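PDB 3DX5: uncharacterized protein AsbF from Bacillus anthracis, which catalyses the manganese-dependent dehydration of 3-dehydroshikimate to 3,4-dihydroxybenzoate, a step in the biosynthesis of the siderophore petrobactin. Local coordinates for residues 118-130 and 154-167. Numbering follows the deposited sequence. Where two conformers were deposited one is given.
Sequences RQEYVNRIRMICE and STLELLGEVDHPNL
Helices 115-134 and 152-162, successive outer helices of the TIM barrel, pack here with Val122 and Ile125 against Leu158 and Val162; after Asp163, of positive phi, a type I beta turn from His164 to Leu167 leads into strand 167-172. The axes of segments 118-130 and 154-162 approach to 9.6 Å and cross at -63°. Arg118, extended with CG anti to the backbone N, lays its guanidinium edge against the other helix. NE and NH2 both bind Glu161 OE1 in a side-on salt bridge, NE meeting its syn lone pair at 2.9 Å, whereas NH2 comes from above the carboxylate plane. End-on, NH1 reaches Ser154 OG at 2.8 Å and NH2 Ser154 O at 3.0 Å, so four bonds close to the guanidinium plane fix its rotation; Ser154 OG is also tied to Leu148 O. Val122 CG2 meets Leu158 CD1, and Ile125 CG2 touches both Val162 CG2 and Leu167 CD1, 3.8 Å from the latter. At the C-terminal end of helix 152-162, Arg126 bends at chi3 (-67°) and places NE 3.1 Å from Val162 O, on a lone pair, while NH1 is held by Asn123 OD1. Cys129 SG packs on Leu167 CB, and Leu167 and Leu158 both touch Leu141 of strand 138-142. Cys129 CB lies over one face of the His164 ring in a CH-pi contact, and CD of the adjoining Pro165 over the opposite one, both offset toward the rim. In the ring plane, ND1 accepts from Asn166 N, and NE2 donates to the anti lone pair of Glu130 OE1 at 2.8 Å, nearly straight at 163°.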
ATOM      1  N   ARG A 118      21.874  20.421   0.240  1.00 11.15           N
ATOM      2  CA  ARG A 118      20.681  21.208   0.540  1.00 11.86           C
ATOM      3  C   ARG A 118      20.478  22.272  -0.543  1.00 11.61           C
ATOM      4  O   ARG A 118      19.355  22.461  -0.981  1.00 12.35           O
ATOM      5  CB  ARG A 118      20.752  21.852   1.924  1.00 12.14           C
ATOM      6  CG  ARG A 118      19.498  22.680   2.244  1.00 11.86           C
ATOM      7  CD  ARG A 118      19.412  23.067   3.697  1.00 10.57           C
ATOM      8  NE  ARG A 118      18.213  23.882   3.951  1.00 10.50           N
ATOM      9  CZ  ARG A 118      17.364  23.683   4.951  1.00 11.76           C
ATOM     10  NH1 ARG A 118      17.589  22.695   5.830  1.00  8.53           N
ATOM     11  NH2 ARG A 118      16.303  24.501   5.103  1.00  8.90           N
ATOM     12  N   GLN A 119      21.584  22.858  -1.028  0.50 11.87           N
ATOM     13  CA  GLN A 119      21.565  23.784  -2.178  0.50 12.48           C
ATOM     14  C   GLN A 119      20.981  23.149  -3.449  0.50 12.51           C
ATOM     15  O   GLN A 119      20.065  23.721  -4.051  0.50 13.01           O
ATOM     16  CB  GLN A 119      22.962  24.379  -2.487  0.50 12.65           C
ATOM     17  CG  GLN A 119      23.560  25.296  -1.420  0.50 13.82           C
ATOM     18  CD  GLN A 119      25.076  25.540  -1.614  0.50 16.18           C
ATOM     19  OE1 GLN A 119      25.805  25.752  -0.644  0.50 17.01           O
ATOM     20  NE2 GLN A 119      25.548  25.487  -2.867  0.50 15.61           N
ATOM     21  N   GLU A 120      21.489  21.986  -3.864  0.60 12.37           N
ATOM     22  CA  GLU A 120      20.923  21.320  -5.043  0.60 12.93           C
ATOM     23  C   GLU A 120      19.396  21.036  -4.906  0.60 12.45           C
ATOM     24  O   GLU A 120      18.652  21.151  -5.879  0.60 12.26           O
ATOM     25  CB  GLU A 120      21.733  20.063  -5.403  0.60 13.20           C
ATOM     26  CG  GLU A 120      21.271  19.354  -6.661  0.60 15.89           C
ATOM     27  CD  GLU A 120      21.182  20.263  -7.872  0.60 18.39           C
ATOM     28  OE1 GLU A 120      21.803  21.359  -7.879  0.60 20.75           O
ATOM     29  OE2 GLU A 120      20.491  19.867  -8.831  0.60 20.16           O
ATOM     30  N   TYR A 121      18.931  20.688  -3.708  0.60 11.88           N
ATOM     31  CA  TYR A 121      17.509  20.400  -3.522  0.60 11.68           C
ATOM     32  C   TYR A 121      16.688  21.699  -3.563  0.60 11.54           C
ATOM     33  O   TYR A 121      15.595  21.711  -4.130  0.60 10.98           O
ATOM     34  CB  TYR A 121      17.242  19.640  -2.217  0.60 11.90           C
ATOM     35  CG  TYR A 121      17.630  18.160  -2.173  0.60 12.58           C
ATOM     36  CD1 TYR A 121      18.911  17.706  -2.568  0.60 14.72           C
ATOM     37  CD2 TYR A 121      16.730  17.219  -1.687  0.60 14.74           C
ATOM     38  CE1 TYR A 121      19.249  16.338  -2.496  0.60 14.02           C
ATOM     39  CE2 TYR A 121      17.061  15.871  -1.606  0.60 14.91           C
ATOM     40  CZ  TYR A 121      18.316  15.450  -2.002  0.60 14.47           C
ATOM     41  OH  TYR A 121      18.593  14.126  -1.891  0.60 14.90           O
ATOM     42  N   VAL A 122      17.208  22.786  -2.981  1.00 11.33           N
ATOM     43  CA  VAL A 122      16.529  24.092  -3.093  1.00 11.83           C
ATOM     44  C   VAL A 122      16.318  24.475  -4.567  1.00 12.68           C
ATOM     45  O   VAL A 122      15.213  24.871  -4.973  1.00 12.85           O
ATOM     46  CB  VAL A 122      17.345  25.208  -2.348  1.00 11.81           C
ATOM     47  CG1 VAL A 122      16.921  26.643  -2.784  1.00 11.09           C
ATOM     48  CG2 VAL A 122      17.216  25.050  -0.851  1.00 10.92           C
ATOM     49  N   ASN A 123      17.373  24.349  -5.373  1.00 12.99           N
ATOM     50  CA  ASN A 123      17.269  24.631  -6.803  1.00 13.70           C
ATOM     51  C   ASN A 123      16.212  23.776  -7.524  1.00 13.60           C
ATOM     52  O   ASN A 123      15.503  24.284  -8.389  1.00 13.56           O
ATOM     53  CB  ASN A 123      18.634  24.515  -7.494  1.00 13.29           C
ATOM     54  CG  ASN A 123      19.632  25.570  -6.989  1.00 17.23           C
ATOM     55  OD1 ASN A 123      19.249  26.595  -6.368  1.00 17.31           O
ATOM     56  ND2 ASN A 123      20.921  25.312  -7.226  1.00 18.29           N
ATOM     57  N   ARG A 124      16.117  22.501  -7.167  1.00 12.65           N
ATOM     58  CA  ARG A 124      15.123  21.604  -7.770  1.00 13.21           C
ATOM     59  C   ARG A 124      13.693  21.883  -7.351  1.00 12.49           C
ATOM     60  O   ARG A 124      12.787  21.867  -8.202  1.00 12.77           O
ATOM     61  CB  ARG A 124      15.479  20.147  -7.516  1.00 13.39           C
ATOM     62  CG  ARG A 124      16.631  19.744  -8.433  1.00 16.92           C
ATOM     63  CD  ARG A 124      17.180  18.407  -8.080  1.00 25.19           C
ATOM     64  NE  ARG A 124      18.129  17.981  -9.118  1.00 28.48           N
ATOM     65  CZ  ARG A 124      18.364  16.715  -9.445  1.00 28.08           C
ATOM     66  NH1 ARG A 124      17.760  15.731  -8.792  1.00 26.40           N
ATOM     67  NH2 ARG A 124      19.216  16.440 -10.422  1.00 27.85           N
ATOM     68  N   ILE A 125      13.479  22.165  -6.068  1.00 11.74           N
ATOM     69  CA  ILE A 125      12.151  22.596  -5.610  1.00 11.19           C
ATOM     70  C   ILE A 125      11.734  23.869  -6.369  1.00 11.30           C
ATOM     71  O   ILE A 125      10.574  24.015  -6.765  1.00 11.14           O
ATOM     72  CB  ILE A 125      12.124  22.827  -4.095  1.00 11.39           C
ATOM     73  CG1 ILE A 125      12.357  21.504  -3.348  1.00 11.87           C
ATOM     74  CG2 ILE A 125      10.769  23.433  -3.619  1.00  8.86           C
ATOM     75  CD1 ILE A 125      12.823  21.748  -1.895  1.00 13.12           C
ATOM     76  N   ARG A 126      12.687  24.783  -6.578  1.00 11.66           N
ATOM     77  CA  ARG A 126      12.395  26.037  -7.277  1.00 12.03           C
ATOM     78  C   ARG A 126      11.919  25.743  -8.699  1.00 12.25           C
ATOM     79  O   ARG A 126      10.921  26.331  -9.166  1.00 12.91           O
ATOM     80  CB  ARG A 126      13.608  26.996  -7.327  1.00 11.79           C
ATOM     81  CG  ARG A 126      13.219  28.392  -7.846  1.00 11.96           C
ATOM     82  CD  ARG A 126      14.433  29.341  -7.948  1.00 14.64           C
ATOM     83  NE  ARG A 126      14.925  29.629  -6.602  1.00 14.25           N
ATOM     84  CZ  ARG A 126      16.097  29.244  -6.123  1.00 12.21           C
ATOM     85  NH1 ARG A 126      16.952  28.551  -6.875  1.00 11.36           N
ATOM     86  NH2 ARG A 126      16.403  29.551  -4.875  1.00 10.79           N
HETATM   87  N   MSE A 127      12.621  24.828  -9.363  1.00 12.12           N
HETATM   88  CA  MSE A 127      12.272  24.389 -10.735  1.00 13.44           C
HETATM   89  C   MSE A 127      10.884  23.781 -10.807  1.00 12.97           C
HETATM   90  O   MSE A 127      10.138  24.068 -11.727  1.00 13.89           O
HETATM   91  CB  MSE A 127      13.291  23.377 -11.277  1.00 12.72           C
HETATM   92  CG  MSE A 127      14.643  24.020 -11.543  1.00 18.04           C
HETATM   93 SE   MSE A 127      16.010  22.717 -12.081  0.60 20.68          SE
HETATM   94  CE  MSE A 127      15.112  22.168 -13.728  1.00 22.69           C
ATOM     95  N   ILE A 128      10.551  22.932  -9.840  1.00 12.99           N
ATOM     96  CA  ILE A 128       9.220  22.330  -9.783  1.00 12.83           C
ATOM     97  C   ILE A 128       8.141  23.389  -9.537  1.00 12.19           C
ATOM     98  O   ILE A 128       7.084  23.327 -10.147  1.00 11.09           O
ATOM     99  CB  ILE A 128       9.190  21.200  -8.761  1.00 13.12           C
ATOM    100  CG1 ILE A 128       9.829  19.956  -9.413  1.00 13.43           C
ATOM    101  CG2 ILE A 128       7.762  20.892  -8.303  1.00 13.63           C
ATOM    102  CD1 ILE A 128      10.336  18.979  -8.392  1.00 16.47           C
ATOM    103  N   CYS A 129       8.426  24.359  -8.669  1.00 11.50           N
ATOM    104  CA  CYS A 129       7.529  25.489  -8.465  1.00 12.26           C
ATOM    105  C   CYS A 129       7.286  26.266  -9.759  1.00 11.91           C
ATOM    106  O   CYS A 129       6.136  26.642 -10.052  1.00 12.70           O
ATOM    107  CB  CYS A 129       8.085  26.430  -7.392  1.00 11.59           C
ATOM    108  SG  CYS A 129       7.902  25.728  -5.755  1.00 14.85           S
ATOM    109  N   GLU A 130       8.339  26.508 -10.535  0.50 11.95           N
ATOM    110  CA  GLU A 130       8.189  27.255 -11.781  0.50 11.85           C
ATOM    111  C   GLU A 130       7.390  26.486 -12.840  0.50 11.88           C
ATOM    112  O   GLU A 130       6.643  27.087 -13.614  0.50 11.32           O
ATOM    113  CB  GLU A 130       9.543  27.731 -12.320  0.50 12.21           C
ATOM    114  CG  GLU A 130       9.880  29.149 -11.887  0.50 14.03           C
ATOM    115  CD  GLU A 130       9.001  30.196 -12.570  0.50 14.47           C
ATOM    116  OE1 GLU A 130       8.129  30.815 -11.906  0.50 12.47           O
ATOM    117  OE2 GLU A 130       9.183  30.386 -13.788  0.50 16.37           O
ATOM    118  N   SER A 154      14.092  24.781  10.167  1.00 12.31           N
ATOM    119  CA  SER A 154      14.557  24.330   8.859  1.00 11.66           C
ATOM    120  C   SER A 154      13.497  24.599   7.788  1.00 11.75           C
ATOM    121  O   SER A 154      13.815  24.994   6.655  1.00 11.09           O
ATOM    122  CB  SER A 154      14.950  22.858   8.873  1.00 11.26           C
ATOM    123  OG  SER A 154      15.349  22.465   7.562  1.00 11.84           O
ATOM    124  N   THR A 155      12.237  24.417   8.151  1.00 10.95           N
ATOM    125  CA  THR A 155      11.146  24.680   7.210  1.00 11.42           C
ATOM    126  C   THR A 155      11.111  26.156   6.841  1.00 11.65           C
ATOM    127  O   THR A 155      11.027  26.504   5.673  1.00 11.01           O
ATOM    128  CB  THR A 155       9.798  24.251   7.814  1.00 11.40           C
ATOM    129  OG1 THR A 155       9.866  22.846   8.079  1.00 12.98           O
ATOM    130  CG2 THR A 155       8.596  24.559   6.857  1.00  9.10           C
ATOM    131  N   LEU A 156      11.177  27.027   7.845  1.00 12.30           N
ATOM    132  CA  LEU A 156      11.189  28.459   7.579  1.00 12.67           C
ATOM    133  C   LEU A 156      12.388  28.846   6.707  1.00 13.24           C
ATOM    134  O   LEU A 156      12.258  29.619   5.761  1.00 12.71           O
ATOM    135  CB  LEU A 156      11.228  29.250   8.885  1.00 12.84           C
ATOM    136  CG  LEU A 156       9.912  29.184   9.668  1.00 13.64           C
ATOM    137  CD1 LEU A 156      10.116  29.691  11.097  1.00 13.03           C
ATOM    138  CD2 LEU A 156       8.840  29.975   8.927  1.00 11.87           C
ATOM    139  N   GLU A 157      13.550  28.301   7.041  1.00 13.21           N
ATOM    140  CA  GLU A 157      14.746  28.527   6.262  1.00 15.00           C
ATOM    141  C   GLU A 157      14.572  28.077   4.784  1.00 14.15           C
ATOM    142  O   GLU A 157      14.896  28.810   3.868  1.00 13.64           O
ATOM    143  CB  GLU A 157      15.870  27.761   6.929  1.00 15.50           C
ATOM    144  CG  GLU A 157      17.162  27.930   6.276  1.00 22.93           C
ATOM    145  CD  GLU A 157      17.913  29.072   6.903  1.00 34.16           C
ATOM    146  OE1 GLU A 157      18.881  28.789   7.665  1.00 38.63           O
ATOM    147  OE2 GLU A 157      17.511  30.247   6.665  1.00 36.13           O
ATOM    148  N   LEU A 158      14.063  26.860   4.579  1.00 13.32           N
ATOM    149  CA  LEU A 158      13.812  26.326   3.230  1.00 12.78           C
ATOM    150  C   LEU A 158      12.934  27.263   2.389  1.00 12.07           C
ATOM    151  O   LEU A 158      13.209  27.499   1.210  1.00 10.98           O
ATOM    152  CB  LEU A 158      13.134  24.957   3.323  1.00 12.09           C
ATOM    153  CG  LEU A 158      13.170  24.154   2.017  1.00 14.36           C
ATOM    154  CD1 LEU A 158      14.620  23.857   1.559  1.00 12.58           C
ATOM    155  CD2 LEU A 158      12.434  22.847   2.235  1.00 11.32           C
ATOM    156  N   LEU A 159      11.865  27.772   3.005  1.00 11.41           N
ATOM    157  CA  LEU A 159      10.917  28.662   2.321  1.00 12.05           C
ATOM    158  C   LEU A 159      11.613  29.951   1.877  1.00 12.19           C
ATOM    159  O   LEU A 159      11.388  30.458   0.758  1.00 11.96           O
ATOM    160  CB  LEU A 159       9.731  28.986   3.230  1.00 11.28           C
ATOM    161  CG  LEU A 159       8.786  27.807   3.508  1.00 13.44           C
ATOM    162  CD1 LEU A 159       7.901  28.143   4.716  1.00 12.90           C
ATOM    163  CD2 LEU A 159       7.912  27.433   2.255  1.00 11.54           C
ATOM    164  N   GLY A 160      12.486  30.453   2.742  1.00 11.58           N
ATOM    165  CA  GLY A 160      13.284  31.635   2.407  1.00 12.43           C
ATOM    166  C   GLY A 160      14.350  31.306   1.374  1.00 12.55           C
ATOM    167  O   GLY A 160      14.669  32.144   0.554  1.00 12.49           O
ATOM    168  N   GLU A 161      14.885  30.083   1.367  1.00 12.51           N
ATOM    169  CA  GLU A 161      15.942  29.749   0.393  1.00 12.35           C
ATOM    170  C   GLU A 161      15.375  29.565  -1.024  1.00 12.00           C
ATOM    171  O   GLU A 161      15.998  29.977  -2.027  1.00 11.55           O
ATOM    172  CB  GLU A 161      16.711  28.493   0.835  1.00 13.18           C
ATOM    173  CG  GLU A 161      17.560  28.665   2.122  1.00 15.48           C
ATOM    174  CD  GLU A 161      17.960  27.324   2.803  1.00 20.62           C
ATOM    175  OE1 GLU A 161      17.207  26.327   2.787  1.00 20.74           O
ATOM    176  OE2 GLU A 161      19.060  27.264   3.389  1.00 26.28           O
ATOM    177  N   VAL A 162      14.216  28.917  -1.134  1.00 11.05           N
ATOM    178  CA  VAL A 162      13.588  28.722  -2.448  1.00 10.04           C
ATOM    179  C   VAL A 162      13.046  30.068  -2.970  1.00 11.15           C
ATOM    180  O   VAL A 162      13.260  30.433  -4.149  1.00 10.91           O
ATOM    181  CB  VAL A 162      12.454  27.662  -2.412  1.00 10.47           C
ATOM    182  CG1 VAL A 162      11.682  27.633  -3.743  1.00  9.61           C
ATOM    183  CG2 VAL A 162      13.009  26.246  -2.093  1.00  7.67           C
ATOM    184  N   ASP A 163      12.341  30.787  -2.092  1.00 10.96           N
ATOM    185  CA  ASP A 163      11.868  32.131  -2.368  1.00 11.68           C
ATOM    186  C   ASP A 163      11.061  32.161  -3.674  1.00 11.80           C
ATOM    187  O   ASP A 163      11.370  32.915  -4.591  1.00 12.43           O
ATOM    188  CB  ASP A 163      13.075  33.097  -2.403  1.00 12.42           C
ATOM    189  CG  ASP A 163      12.659  34.550  -2.352  1.00 15.85           C
ATOM    190  OD1 ASP A 163      11.492  34.839  -2.005  1.00 18.51           O
ATOM    191  OD2 ASP A 163      13.496  35.413  -2.676  1.00 21.89           O
ATOM    192  N   HIS A 164      10.039  31.318  -3.771  1.00 11.26           N
ATOM    193  CA  HIS A 164       9.182  31.297  -4.954  1.00 11.07           C
ATOM    194  C   HIS A 164       7.722  31.422  -4.482  1.00 10.71           C
ATOM    195  O   HIS A 164       7.375  30.783  -3.508  1.00 10.45           O
ATOM    196  CB  HIS A 164       9.358  29.981  -5.735  1.00 10.94           C
ATOM    197  CG  HIS A 164       8.712  30.005  -7.086  1.00 11.07           C
ATOM    198  ND1 HIS A 164       7.352  29.864  -7.262  1.00  9.39           N
ATOM    199  CD2 HIS A 164       9.240  30.181  -8.327  1.00 10.79           C
ATOM    200  CE1 HIS A 164       7.066  29.935  -8.553  1.00 10.11           C
ATOM    201  NE2 HIS A 164       8.195  30.126  -9.223  1.00 12.45           N
ATOM    202  N   PRO A 165       6.880  32.234  -5.182  1.00 10.88           N
ATOM    203  CA  PRO A 165       5.488  32.454  -4.775  1.00 11.32           C
ATOM    204  C   PRO A 165       4.579  31.223  -4.821  1.00 11.74           C
ATOM    205  O   PRO A 165       3.523  31.237  -4.195  1.00 11.59           O
ATOM    206  CB  PRO A 165       4.990  33.551  -5.734  1.00 11.03           C
ATOM    207  CG  PRO A 165       5.942  33.550  -6.871  1.00 12.68           C
ATOM    208  CD  PRO A 165       7.276  33.168  -6.268  1.00 10.84           C
ATOM    209  N   ASN A 166       4.977  30.150  -5.508  1.00 11.17           N
ATOM    210  CA  ASN A 166       4.080  28.980  -5.561  1.00 11.24           C
ATOM    211  C   ASN A 166       4.450  27.861  -4.594  1.00 11.17           C
ATOM    212  O   ASN A 166       3.840  26.791  -4.619  1.00 11.17           O
ATOM    213  CB  ASN A 166       3.943  28.429  -6.981  1.00 11.47           C
ATOM    214  CG  ASN A 166       3.297  29.413  -7.909  1.00 13.60           C
ATOM    215  OD1 ASN A 166       3.891  30.449  -8.224  1.00 16.70           O
ATOM    216  ND2 ASN A 166       2.072  29.127  -8.334  1.00 14.49           N
ATOM    217  N   LEU A 167       5.477  28.083  -3.771  1.00 11.05           N
ATOM    218  CA  LEU A 167       5.855  27.078  -2.760  1.00 10.52           C
ATOM    219  C   LEU A 167       5.040  27.362  -1.513  1.00 10.88           C
ATOM    220  O   LEU A 167       5.078  28.484  -0.957  1.00 10.35           O
ATOM    221  CB  LEU A 167       7.337  27.181  -2.413  1.00 10.36           C
ATOM    222  CG  LEU A 167       7.762  26.084  -1.436  1.00  9.31           C
ATOM    223  CD1 LEU A 167       7.566  24.724  -2.145  1.00  6.90           C
ATOM    224  CD2 LEU A 167       9.223  26.332  -1.066  1.00 11.18           C
TER
HETATM  225  O   HOH W   1      12.732  31.880  -6.786  1.00 34.86           O